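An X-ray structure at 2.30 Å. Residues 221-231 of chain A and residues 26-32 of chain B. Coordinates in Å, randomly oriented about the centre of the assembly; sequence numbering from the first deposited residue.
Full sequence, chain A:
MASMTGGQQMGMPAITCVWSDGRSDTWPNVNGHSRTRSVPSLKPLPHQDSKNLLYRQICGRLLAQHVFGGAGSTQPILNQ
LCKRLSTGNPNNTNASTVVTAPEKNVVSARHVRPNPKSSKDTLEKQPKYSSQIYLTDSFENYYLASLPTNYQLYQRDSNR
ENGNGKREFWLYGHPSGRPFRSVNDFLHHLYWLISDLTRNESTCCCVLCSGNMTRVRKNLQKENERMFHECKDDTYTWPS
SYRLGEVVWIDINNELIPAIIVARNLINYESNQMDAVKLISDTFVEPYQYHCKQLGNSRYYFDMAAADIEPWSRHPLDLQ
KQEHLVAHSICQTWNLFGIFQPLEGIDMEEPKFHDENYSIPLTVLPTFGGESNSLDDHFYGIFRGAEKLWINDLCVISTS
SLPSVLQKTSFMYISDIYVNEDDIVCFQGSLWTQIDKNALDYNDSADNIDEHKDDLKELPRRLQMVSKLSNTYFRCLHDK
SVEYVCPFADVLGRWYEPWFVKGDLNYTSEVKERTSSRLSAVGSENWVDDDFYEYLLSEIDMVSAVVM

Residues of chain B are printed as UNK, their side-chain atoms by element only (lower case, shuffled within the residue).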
# COMPACT_ATOMS: atom_id res chain seq x y z
N GLN A 221 3.89 10.61 -5.25
CA GLN A 221 2.63 9.96 -5.59
C GLN A 221 2.85 8.47 -5.84
O GLN A 221 2.12 7.63 -5.31
CB GLN A 221 2.02 10.63 -6.83
CG GLN A 221 0.76 9.97 -7.36
CD GLN A 221 -0.40 10.02 -6.38
OE1 GLN A 221 -0.44 10.87 -5.50
NE2 GLN A 221 -1.36 9.11 -6.55
N LYS A 222 3.86 8.14 -6.64
CA LYS A 222 4.15 6.74 -6.93
C LYS A 222 4.46 5.96 -5.66
O LYS A 222 3.95 4.86 -5.45
CB LYS A 222 5.31 6.65 -7.92
CG LYS A 222 5.46 5.31 -8.62
CD LYS A 222 6.59 5.36 -9.64
CE LYS A 222 6.65 4.10 -10.49
NZ LYS A 222 6.79 2.87 -9.67
N GLU A 223 5.25 6.55 -4.78
CA GLU A 223 5.58 5.91 -3.52
C GLU A 223 4.32 5.68 -2.70
O GLU A 223 4.16 4.63 -2.09
CB GLU A 223 6.55 6.75 -2.71
CG GLU A 223 7.98 6.70 -3.20
CD GLU A 223 8.97 7.15 -2.15
OE1 GLU A 223 8.57 7.85 -1.20
OE2 GLU A 223 10.16 6.79 -2.26
N ASN A 224 3.44 6.67 -2.67
CA ASN A 224 2.21 6.56 -1.91
C ASN A 224 1.30 5.48 -2.49
O ASN A 224 0.67 4.73 -1.74
CB ASN A 224 1.49 7.91 -1.87
CG ASN A 224 2.13 8.88 -0.90
OD1 ASN A 224 2.66 8.48 0.14
ND2 ASN A 224 2.08 10.16 -1.23
N GLU A 225 1.20 5.41 -3.82
CA GLU A 225 0.40 4.35 -4.44
C GLU A 225 0.94 2.98 -4.06
O GLU A 225 0.17 2.07 -3.72
CB GLU A 225 0.40 4.53 -5.95
CG GLU A 225 -0.25 5.82 -6.42
CD GLU A 225 -0.19 6.01 -7.92
OE1 GLU A 225 0.16 5.04 -8.63
OE2 GLU A 225 -0.47 7.13 -8.39
N ARG A 226 2.25 2.82 -4.07
CA ARG A 226 2.84 1.55 -3.71
C ARG A 226 2.62 1.26 -2.23
O ARG A 226 2.40 0.13 -1.86
CB ARG A 226 4.33 1.52 -4.07
CG ARG A 226 4.58 1.48 -5.57
CD ARG A 226 5.99 1.06 -5.91
NE ARG A 226 6.99 1.93 -5.32
CZ ARG A 226 7.75 1.59 -4.29
NH1 ARG A 226 8.62 2.45 -3.81
NH2 ARG A 226 7.64 0.39 -3.75
N MET A 227 2.67 2.28 -1.40
CA MET A 227 2.45 2.07 0.03
C MET A 227 1.04 1.54 0.26
O MET A 227 0.84 0.62 1.03
CB MET A 227 2.65 3.34 0.83
CG MET A 227 2.44 3.13 2.31
SD MET A 227 2.87 4.58 3.27
CE MET A 227 1.77 5.78 2.54
N PHE A 228 0.07 2.14 -0.41
CA PHE A 228 -1.31 1.68 -0.28
C PHE A 228 -1.43 0.20 -0.61
O PHE A 228 -2.06 -0.56 0.13
CB PHE A 228 -2.22 2.50 -1.20
CG PHE A 228 -3.59 1.90 -1.38
CD1 PHE A 228 -4.59 2.12 -0.44
CD2 PHE A 228 -3.88 1.13 -2.49
CE1 PHE A 228 -5.84 1.56 -0.61
CE2 PHE A 228 -5.13 0.57 -2.66
CZ PHE A 228 -6.12 0.79 -1.72
N HIS A 229 -0.81 -0.23 -1.71
CA HIS A 229 -0.92 -1.62 -2.12
C HIS A 229 -0.07 -2.54 -1.25
O HIS A 229 -0.42 -3.71 -1.06
CB HIS A 229 -0.54 -1.75 -3.59
CG HIS A 229 -1.61 -1.29 -4.53
ND1 HIS A 229 -2.80 -1.97 -4.68
CD2 HIS A 229 -1.68 -0.22 -5.35
CE1 HIS A 229 -3.55 -1.33 -5.56
NE2 HIS A 229 -2.90 -0.27 -5.98
N GLU A 230 1.04 -2.03 -0.71
CA GLU A 230 1.77 -2.80 0.29
C GLU A 230 0.91 -3.01 1.53
O GLU A 230 0.90 -4.10 2.12
CB GLU A 230 3.07 -2.08 0.66
CG GLU A 230 3.98 -2.88 1.58
CD GLU A 230 5.21 -2.10 2.01
OE1 GLU A 230 5.54 -1.10 1.34
OE2 GLU A 230 5.83 -2.49 3.03
N CYS A 231 0.18 -1.97 1.94
CA CYS A 231 -0.74 -2.09 3.06
C CYS A 231 -1.85 -3.09 2.75
O CYS A 231 -2.11 -4.01 3.53
CB CYS A 231 -1.34 -0.72 3.37
SG CYS A 231 -2.42 -0.68 4.79
N UNK B 26 8.95 -5.51 -7.57
CA UNK B 26 10.10 -5.46 -6.68
C UNK B 26 10.77 -4.10 -6.86
O UNK B 26 10.99 -3.66 -8.00
c UNK B 26 10.44 -7.94 -6.63
c UNK B 26 11.09 -6.60 -6.96
c UNK B 26 12.37 -6.43 -6.16
N UNK B 27 11.09 -3.45 -5.75
CA UNK B 27 11.66 -2.11 -5.76
C UNK B 27 12.71 -2.00 -4.67
O UNK B 27 12.67 -2.72 -3.68
c UNK B 27 9.63 -0.09 -7.68
c UNK B 27 9.52 -0.99 -6.64
c UNK B 27 10.57 -1.04 -5.55
o UNK B 27 6.64 -0.84 -9.63
c UNK B 27 8.43 -1.84 -6.61
c UNK B 27 7.59 -0.89 -8.64
c UNK B 27 7.47 -1.80 -7.61
c UNK B 27 8.67 -0.03 -8.68
N UNK B 28 13.65 -1.07 -4.87
CA UNK B 28 14.64 -0.79 -3.83
C UNK B 28 14.04 -0.06 -2.64
O UNK B 28 14.73 0.08 -1.62
c UNK B 28 16.58 -0.65 -5.50
c UNK B 28 17.81 0.16 -5.87
c UNK B 28 18.58 -0.48 -7.01
c UNK B 28 15.78 0.05 -4.41
n UNK B 28 19.71 0.37 -7.46
N UNK B 29 12.79 0.38 -2.73
CA UNK B 29 12.16 1.18 -1.69
C UNK B 29 10.82 0.56 -1.31
O UNK B 29 10.14 -0.05 -2.14
c UNK B 29 11.94 2.62 -2.15
o UNK B 29 11.71 3.48 -1.06
N UNK B 30 10.45 0.72 -0.04
CA UNK B 30 9.14 0.33 0.43
C UNK B 30 8.77 1.20 1.63
O UNK B 30 9.58 1.97 2.14
c UNK B 30 10.21 -1.31 3.03
c UNK B 30 12.28 -2.79 1.98
c UNK B 30 11.24 -1.73 3.85
c UNK B 30 9.08 -1.16 0.80
c UNK B 30 10.20 -1.62 1.68
c UNK B 30 11.25 -2.37 1.17
c UNK B 30 12.28 -2.47 3.32
N UNK B 31 7.52 1.07 2.06
CA UNK B 31 6.99 1.93 3.12
C UNK B 31 7.85 1.84 4.37
O UNK B 31 8.13 0.74 4.87
c UNK B 31 5.55 1.55 3.43
N UNK B 32 8.26 3.00 4.89
CA UNK B 32 8.99 3.07 6.13
C UNK B 32 10.50 2.96 6.02
O UNK B 32 11.18 3.10 7.04

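Position 26 of chain B carries three side-chain carbons: one bonded to the backbone CA and, in turn, to two others. Its CA-to-CB bond points away from the chain A helix, and the side chain makes no contact with it. Branching at the first carbon with no heteroatom identifies valine, V26(B).

Position 27 has one carbon leading to a ring of six carbons, with a single oxygen on the ring atom farthest from the backbone. One face of this ring is covered by R226(A), and K222(A) approaches obliquely. A six-membered carbon ring bearing one oxygen is tyrosine. The guanidinium of R226(A) lies flat on the Y27(B) ring, with centres 4.3 Å apart and planes at 22°. R226(A) CZ lies 24° off the ring normal, which places the charge over the pi face as a cation-pi contact. The aliphatic part contributes too: R226(A) CD sits 3.7 Å from the centroid of the Y27(B) ring and 13° off the normal, a CH-pi contact. K222(A) NZ comes to 3.6 Å from Y27(B) CE2.

Position 28 shows four carbons in an unbranched row ending in nitrogen. Its CA-to-CB bond is sideways to the helix, the extended chain leads away from it, and nothing here touches the chain A stretch. The row of atoms is the signature of lysine; K28(B) NZ is hydrogen-bonded elsewhere in the structure.

Position 29 has two side-chain atoms, a carbon and then an oxygen. The oxygen lies near E223(A), and the backbone carbonyl meets R226(A). The side chain is that of serine. S29(B) OG stands 3.8 Å from E223(A) OE2. The backbone is the stronger participant: R226(A) NH2 donates to S29(B) O at 3.0 Å and 149°, while R226(A) NH1 donates to S29(B) O at 3.4 Å and 134°, a weak bond.

Position 30 has one carbon followed by a six-carbon ring without oxygen. Its CA-to-CB bond is sideways and the ring leads away from the helix; what meets chain A is the base of the side chain, near E230(A). The bare ring means phenylalanine, with F30(B) CB 3.6 Å from E230(A) OE1.

Position 31 has a single side-chain carbon, which packs on M227(A), while its backbone N meets E230(A). One carbon makes it alanine. A31(B) CB lies 3.7 Å from M227(A) CG, and A31(B) N donates to E230(A) OE1 at 3.0 Å and 165°, a nearly straight hydrogen bond.

Position 32 has no side-chain atoms, makes no contact and is glycine. Its phi/psi of 89/-4° would jam a CB against the preceding carbonyl oxygen, so the backbone itself calls for glycine.

The contact sets an irregular segment against a helix. R226(A) is central: its guanidinium stacks by one face on Y27(B) and uses its edge to bind S29(B) O. Further along, E230(A) holds the amide of A31(B), whose methyl packs on M227(A). Both the arginine and glutamate bonds engage backbone atoms of chain B, while Y27(B) and A31(B) supply packing. Together the stretches bury 381 Å².

Chain B, residues 26-32: VYKSFAG
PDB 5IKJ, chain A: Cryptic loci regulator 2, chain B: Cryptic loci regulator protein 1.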